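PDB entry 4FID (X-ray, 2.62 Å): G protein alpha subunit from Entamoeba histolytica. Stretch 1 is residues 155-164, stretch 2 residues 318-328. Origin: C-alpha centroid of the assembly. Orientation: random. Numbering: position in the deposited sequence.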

ATOM      1  N   ASP A 155      17.215 -10.166   2.707  1.00 65.87           N
ATOM      2  CA  ASP A 155      17.501 -10.465   4.092  1.00 62.67           C
ATOM      3  C   ASP A 155      17.629  -9.178   4.884  1.00 60.62           C
ATOM      4  O   ASP A 155      18.135  -8.177   4.378  1.00 54.62           O
ATOM      5  CB  ASP A 155      18.795 -11.270   4.191  1.00 62.07           C
ATOM      6  CG  ASP A 155      18.795 -12.467   3.274  1.00 66.47           C
ATOM      7  OD1 ASP A 155      18.143 -13.489   3.594  1.00 69.15           O
ATOM      8  OD2 ASP A 155      19.431 -12.378   2.214  1.00 70.11           O
ATOM      9  N   PHE A 156      17.130  -9.212   6.114  1.00 62.46           N
ATOM     10  CA  PHE A 156      17.427  -8.187   7.098  1.00 65.64           C
ATOM     11  C   PHE A 156      17.764  -8.855   8.436  1.00 69.94           C
ATOM     12  O   PHE A 156      17.834 -10.084   8.528  1.00 64.43           O
ATOM     13  CB  PHE A 156      16.274  -7.188   7.232  1.00 59.83           C
ATOM     14  CG  PHE A 156      14.922  -7.823   7.321  1.00 59.68           C
ATOM     15  CD1 PHE A 156      14.282  -8.284   6.186  1.00 61.88           C
ATOM     16  CD2 PHE A 156      14.278  -7.946   8.540  1.00 59.99           C
ATOM     17  CE1 PHE A 156      13.027  -8.878   6.273  1.00 59.09           C
ATOM     18  CE2 PHE A 156      13.022  -8.533   8.631  1.00 53.43           C
ATOM     19  CZ  PHE A 156      12.397  -8.997   7.498  1.00 49.90           C
ATOM     20  N   VAL A 157      18.010  -8.034   9.455  1.00 72.60           N
ATOM     21  CA  VAL A 157      18.241  -8.510  10.813  1.00 66.47           C
ATOM     22  C   VAL A 157      17.351  -7.673  11.714  1.00 62.30           C
ATOM     23  O   VAL A 157      17.149  -6.495  11.456  1.00 64.70           O
ATOM     24  CB  VAL A 157      19.719  -8.325  11.249  1.00 57.66           C
ATOM     25  CG1 VAL A 157      19.841  -8.366  12.763  1.00 61.54           C
ATOM     26  CG2 VAL A 157      20.617  -9.383  10.619  1.00 54.33           C
ATOM     27  N   VAL A 158      16.787  -8.276  12.749  1.00 60.97           N
ATOM     28  CA  VAL A 158      16.061  -7.496  13.744  1.00 65.12           C
ATOM     29  C   VAL A 158      16.420  -7.957  15.159  1.00 69.67           C
ATOM     30  O   VAL A 158      16.193  -9.113  15.529  1.00 64.44           O
ATOM     31  CB  VAL A 158      14.522  -7.463  13.491  1.00 61.28           C
ATOM     32  CG1 VAL A 158      13.994  -8.828  13.118  1.00 60.52           C
ATOM     33  CG2 VAL A 158      13.776  -6.898  14.700  1.00 56.35           C
ATOM     34  N   LYS A 159      17.010  -7.040  15.926  1.00 75.72           N
ATOM     35  CA  LYS A 159      17.483  -7.335  17.271  1.00 79.91           C
ATOM     36  C   LYS A 159      18.390  -8.567  17.258  1.00 75.34           C
ATOM     37  O   LYS A 159      18.256  -9.471  18.086  1.00 71.36           O
ATOM     38  CB  LYS A 159      16.299  -7.516  18.226  1.00 86.20           C
ATOM     39  CG  LYS A 159      16.670  -7.513  19.705  1.00 95.65           C
ATOM     40  CD  LYS A 159      15.427  -7.489  20.597  1.00 98.23           C
ATOM     41  CE  LYS A 159      15.773  -7.795  22.055  1.00 99.57           C
ATOM     42  NZ  LYS A 159      16.776  -6.845  22.601  1.00 99.96           N
ATOM     43  N   ASP A 160      19.307  -8.588  16.295  1.00 76.30           N
ATOM     44  CA  ASP A 160      20.273  -9.680  16.144  1.00 82.98           C
ATOM     45  C   ASP A 160      19.627 -11.053  15.941  1.00 80.61           C
ATOM     46  O   ASP A 160      19.734 -11.951  16.776  1.00 82.44           O
ATOM     47  CB  ASP A 160      21.270  -9.693  17.306  1.00 90.48           C
ATOM     48  CG  ASP A 160      22.276  -8.557  17.218  1.00 99.09           C
ATOM     49  OD1 ASP A 160      22.837  -8.347  16.120  1.00103.66           O
ATOM     50  OD2 ASP A 160      22.505  -7.875  18.240  1.00 99.48           O
ATOM     51  N   ILE A 161      18.957 -11.189  14.805  1.00 74.70           N
ATOM     52  CA  ILE A 161      18.250 -12.394  14.409  1.00 68.15           C
ATOM     53  C   ILE A 161      18.061 -12.241  12.910  1.00 64.28           C
ATOM     54  O   ILE A 161      17.539 -11.221  12.455  1.00 66.11           O
ATOM     55  CB  ILE A 161      16.858 -12.476  15.072  1.00 66.76           C
ATOM     56  CG1 ILE A 161      16.971 -12.599  16.586  1.00 62.80           C
ATOM     57  CG2 ILE A 161      16.055 -13.650  14.526  1.00 64.71           C
ATOM     58  CD1 ILE A 161      15.655 -12.420  17.281  1.00 58.10           C
ATOM     59  N   PRO A 162      18.497 -13.236  12.130  1.00 60.85           N
ATOM     60  CA  PRO A 162      18.412 -13.176  10.664  1.00 60.03           C
ATOM     61  C   PRO A 162      16.994 -13.455  10.107  1.00 52.50           C
ATOM     62  O   PRO A 162      16.370 -14.453  10.473  1.00 46.13           O
ATOM     63  CB  PRO A 162      19.369 -14.281  10.224  1.00 62.92           C
ATOM     64  CG  PRO A 162      19.265 -15.298  11.324  1.00 69.11           C
ATOM     65  CD  PRO A 162      19.060 -14.509  12.605  1.00 65.33           C
ATOM     66  N   PHE A 163      16.506 -12.571   9.235  1.00 46.22           N
ATOM     67  CA  PHE A 163      15.247 -12.784   8.536  1.00 46.74           C
ATOM     68  C   PHE A 163      15.417 -12.828   7.016  1.00 45.60           C
ATOM     69  O   PHE A 163      16.300 -12.185   6.452  1.00 48.60           O
ATOM     70  CB  PHE A 163      14.237 -11.705   8.906  1.00 50.98           C
ATOM     71  CG  PHE A 163      13.582 -11.923  10.226  1.00 52.84           C
ATOM     72  CD1 PHE A 163      12.266 -12.323  10.298  1.00 53.27           C
ATOM     73  CD2 PHE A 163      14.289 -11.739  11.406  1.00 55.32           C
ATOM     74  CE1 PHE A 163      11.657 -12.526  11.532  1.00 53.39           C
ATOM     75  CE2 PHE A 163      13.687 -11.942  12.638  1.00 53.51           C
ATOM     76  CZ  PHE A 163      12.374 -12.332  12.702  1.00 48.61           C
ATOM     77  N   HIS A 164      14.568 -13.605   6.359  1.00 40.09           N
ATOM     78  CA  HIS A 164      14.550 -13.644   4.905  1.00 38.25           C
ATOM     79  C   HIS A 164      13.128 -13.361   4.434  1.00 37.11           C
ATOM     80  O   HIS A 164      12.166 -14.006   4.876  1.00 31.94           O
ATOM     81  CB  HIS A 164      15.059 -14.982   4.385  1.00 35.12           C
ATOM     82  CG  HIS A 164      15.070 -15.083   2.896  1.00 44.04           C
ATOM     83  ND1 HIS A 164      16.039 -14.487   2.116  1.00 50.32           N
ATOM     84  CD2 HIS A 164      14.235 -15.719   2.038  1.00 42.94           C
ATOM     85  CE1 HIS A 164      15.796 -14.746   0.843  1.00 48.73           C
ATOM     86  NE2 HIS A 164      14.709 -15.496   0.768  1.00 41.48           N
ATOM     87  N   VAL A 318       5.265  -2.328  14.693  1.00 45.98           N
ATOM     88  CA  VAL A 318       4.414  -3.468  14.367  1.00 45.50           C
ATOM     89  C   VAL A 318       5.163  -4.750  13.983  1.00 41.14           C
ATOM     90  O   VAL A 318       4.785  -5.848  14.391  1.00 38.54           O
ATOM     91  CB  VAL A 318       3.408  -3.124  13.269  1.00 42.85           C
ATOM     92  CG1 VAL A 318       2.689  -4.374  12.823  1.00 41.26           C
ATOM     93  CG2 VAL A 318       2.429  -2.106  13.786  1.00 36.93           C
ATOM     94  N   PHE A 319       6.226  -4.628  13.205  1.00 35.63           N
ATOM     95  CA  PHE A 319       6.953  -5.832  12.850  1.00 39.31           C
ATOM     96  C   PHE A 319       7.630  -6.462  14.073  1.00 49.31           C
ATOM     97  O   PHE A 319       7.867  -7.675  14.121  1.00 44.67           O
ATOM     98  CB  PHE A 319       7.953  -5.579  11.732  1.00 36.77           C
ATOM     99  CG  PHE A 319       8.553  -6.829  11.213  1.00 42.73           C
ATOM    100  CD1 PHE A 319       7.819  -7.669  10.396  1.00 41.54           C
ATOM    101  CD2 PHE A 319       9.826  -7.206  11.589  1.00 47.86           C
ATOM    102  CE1 PHE A 319       8.357  -8.856   9.934  1.00 42.56           C
ATOM    103  CE2 PHE A 319      10.368  -8.391  11.127  1.00 50.55           C
ATOM    104  CZ  PHE A 319       9.628  -9.217  10.298  1.00 44.41           C
HETATM  105  N   MSE A 320       7.916  -5.617  15.061  1.00 39.47           N
HETATM  106  CA  MSE A 320       8.499  -6.015  16.343  1.00 45.02           C
HETATM  107  C   MSE A 320       7.595  -6.963  17.135  1.00 43.46           C
HETATM  108  O   MSE A 320       8.016  -8.046  17.543  1.00 45.40           O
HETATM  109  CB  MSE A 320       8.785  -4.773  17.178  1.00 52.50           C
HETATM  110  CG  MSE A 320      10.108  -4.823  17.893  1.00 61.27           C
HETATM  111 SE   MSE A 320      11.608  -4.343  16.739  1.00117.94          SE
HETATM  112  CE  MSE A 320      11.199  -2.451  16.513  1.00550.00           C
ATOM    113  N   LEU A 321       6.354  -6.544  17.360  1.00 36.60           N
ATOM    114  CA  LEU A 321       5.349  -7.439  17.901  1.00 37.30           C
ATOM    115  C   LEU A 321       5.344  -8.736  17.110  1.00 39.64           C
ATOM    116  O   LEU A 321       5.314  -9.827  17.683  1.00 46.40           O
ATOM    117  CB  LEU A 321       3.970  -6.781  17.819  1.00 43.33           C
ATOM    118  CG  LEU A 321       3.919  -5.466  18.612  1.00 43.77           C
ATOM    119  CD1 LEU A 321       2.613  -4.696  18.393  1.00 39.26           C
ATOM    120  CD2 LEU A 321       4.165  -5.745  20.083  1.00 35.09           C
ATOM    121  N   ALA A 322       5.389  -8.614  15.789  1.00 36.47           N
ATOM    122  CA  ALA A 322       5.362  -9.781  14.914  1.00 38.49           C
ATOM    123  C   ALA A 322       6.503 -10.770  15.174  1.00 39.57           C
ATOM    124  O   ALA A 322       6.293 -11.985  15.146  1.00 39.07           O
ATOM    125  CB  ALA A 322       5.336  -9.360  13.458  1.00 38.62           C
ATOM    126  N   VAL A 323       7.702 -10.261  15.433  1.00 37.14           N
ATOM    127  CA  VAL A 323       8.852 -11.140  15.649  1.00 40.05           C
ATOM    128  C   VAL A 323       8.609 -12.025  16.871  1.00 44.89           C
ATOM    129  O   VAL A 323       8.903 -13.235  16.865  1.00 38.74           O
ATOM    130  CB  VAL A 323      10.150 -10.331  15.851  1.00 43.52           C
ATOM    131  CG1 VAL A 323      11.341 -11.250  15.995  1.00 40.15           C
ATOM    132  CG2 VAL A 323      10.367  -9.370  14.680  1.00 50.83           C
ATOM    133  N   ASP A 324       8.049 -11.424  17.917  1.00 44.57           N
ATOM    134  CA  ASP A 324       7.749 -12.182  19.116  1.00 47.48           C
ATOM    135  C   ASP A 324       6.711 -13.229  18.803  1.00 40.39           C
ATOM    136  O   ASP A 324       6.891 -14.379  19.157  1.00 47.16           O
ATOM    137  CB  ASP A 324       7.290 -11.275  20.259  1.00 60.16           C
ATOM    138  CG  ASP A 324       8.399 -10.355  20.757  1.00 68.53           C
ATOM    139  OD1 ASP A 324       9.570 -10.804  20.887  1.00 66.04           O
ATOM    140  OD2 ASP A 324       8.084  -9.173  21.019  1.00 72.65           O
ATOM    141  N   VAL A 325       5.633 -12.849  18.124  1.00 36.28           N
ATOM    142  CA  VAL A 325       4.625 -13.844  17.736  1.00 38.93           C
ATOM    143  C   VAL A 325       5.250 -14.997  16.922  1.00 40.81           C
ATOM    144  O   VAL A 325       4.970 -16.165  17.173  1.00 45.38           O
ATOM    145  CB  VAL A 325       3.419 -13.210  16.976  1.00 40.71           C
ATOM    146  CG1 VAL A 325       2.530 -14.293  16.359  1.00 35.48           C
ATOM    147  CG2 VAL A 325       2.606 -12.312  17.908  1.00 37.74           C
ATOM    148  N   ILE A 326       6.107 -14.669  15.962  1.00 41.07           N
ATOM    149  CA  ILE A 326       6.766 -15.686  15.151  1.00 47.35           C
ATOM    150  C   ILE A 326       7.665 -16.584  16.008  1.00 51.31           C
ATOM    151  O   ILE A 326       7.645 -17.815  15.856  1.00 46.71           O
ATOM    152  CB  ILE A 326       7.575 -15.052  13.967  1.00 29.67           C
ATOM    153  CG1 ILE A 326       6.657 -14.224  13.072  1.00 27.13           C
ATOM    154  CG2 ILE A 326       8.263 -16.123  13.111  1.00 23.19           C
ATOM    155  CD1 ILE A 326       7.393 -13.441  12.025  1.00 23.66           C
HETATM  156  N   MSE A 327       8.446 -15.973  16.906  1.00 54.53           N
HETATM  157  CA  MSE A 327       9.338 -16.731  17.808  1.00 51.31           C
HETATM  158  C   MSE A 327       8.570 -17.623  18.779  1.00 48.45           C
HETATM  159  O   MSE A 327       8.929 -18.796  18.971  1.00 41.84           O
HETATM  160  CB  MSE A 327      10.247 -15.809  18.626  1.00 44.54           C
HETATM  161  CG  MSE A 327      10.986 -14.762  17.821  1.00 52.19           C
HETATM  162 SE   MSE A 327      12.754 -15.266  17.202  1.00125.48          SE
HETATM  163  CE  MSE A 327      12.429 -17.142  16.740  1.00131.99           C
ATOM    164  N   LYS A 328       7.532 -17.063  19.407  1.00 43.32           N
ATOM    165  CA  LYS A 328       6.779 -17.820  20.393  1.00 47.43           C
ATOM    166  C   LYS A 328       6.211 -19.047  19.697  1.00 51.01           C
ATOM    167  O   LYS A 328       6.390 -20.185  20.132  1.00 49.52           O
ATOM    168  CB  LYS A 328       5.643 -16.997  21.005  1.00 47.21           C
ATOM    169  CG  LYS A 328       4.528 -17.901  21.596  1.00112.65           C
ATOM    170  CD  LYS A 328       3.289 -17.140  22.087  1.00109.44           C
ATOM    171  CE  LYS A 328       2.262 -18.077  22.751  1.00104.26           C
ATOM    172  NZ  LYS A 328       1.594 -19.037  21.813  1.00 98.48           N
TER

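The two stretches are joined by a purely apolar contact in which one face of a β-hairpin packs its side chains against one side of a helix, burying 342 Å² in total with no hydrogen bond between them. The hairpin is set by its own backbone pairing: Phe156 N donates to Phe163 O at 3.1 Å, Phe163 N to Phe156 O at 2.9 Å, and Val158 N to Ile161 O at 3.1 Å. These bonds lie within the hairpin, and all its contacts with the helix are made by side chains. Phe156, Val158, Ile161 and Phe163 all direct CA-to-CB toward the helix, whereas Val157 and Pro162 are out of reach, the alternation expected of extended chain. Strand 162-164 and the helix run nearly perpendicular, at 98°, and their axes stay 12.4 Å apart, a gap wide enough for bulky side chains to fill. Phe163 (60 Å²), Phe319 (55 Å²) and Val158 (50 Å²) have the most area covered by the other stretch, and all three are buried in the assembly.

On the helix, Phe319, Val323 and Ile326 point toward the hairpin; their spacing of four and then three residues places them along one side. Phe319 is the aromatic centre of the contact. Its edge is directed at the face of Phe163, with ring centroids 5.7 Å apart and planes at 70°, and Phe319 CZ lies 4.1 Å from Phe163 CE1. It also meets Phe156 in an oblique pair, planes at 68°, where Phe156 CE2 approaches Phe319 CE2 to 3.6 Å. A flat ring suits this place because face and edge can take different partners: Phe163 receives Phe319 over one face and Val323 and Ile326 at its edge. Val158 CG1 reaches the edge of the Phe319 ring, 4.2 Å from Phe319 CE2; compact and branched, Val158 fits against Phe319, Met320 and Val323 together.

One helical turn on, Val323 packs by both methyls: Val323 CG1 is 3.6 Å from Phe163 CZ, near the plane of that ring, and Val323 CG2 is 4.0 Å from Val158 CG1. Its short, branched side chain offers two apolar surfaces without a long reach. Ile326 adds a lighter touch, with Ile326 CD1 4.4 Å from Phe163 CE1.

Two selenomethionines extend the contact. Met320 SE lies 3.9 Å from Val158 CG2, although Met320 is poorly ordered and its chi1 of -138° falls between wells, so this position carries less weight. Met327 has its CB sideways, but its long unbranched chain brings Met327 SE within 4.1 Å of CD1 of the longer, partly exposed Ile161; chi2 of -92° lies between wells and Met327 CG sits too close to Val323 O, so this placement is less certain. The charged residues take no part: Lys159 starts toward the helix but its end leads away.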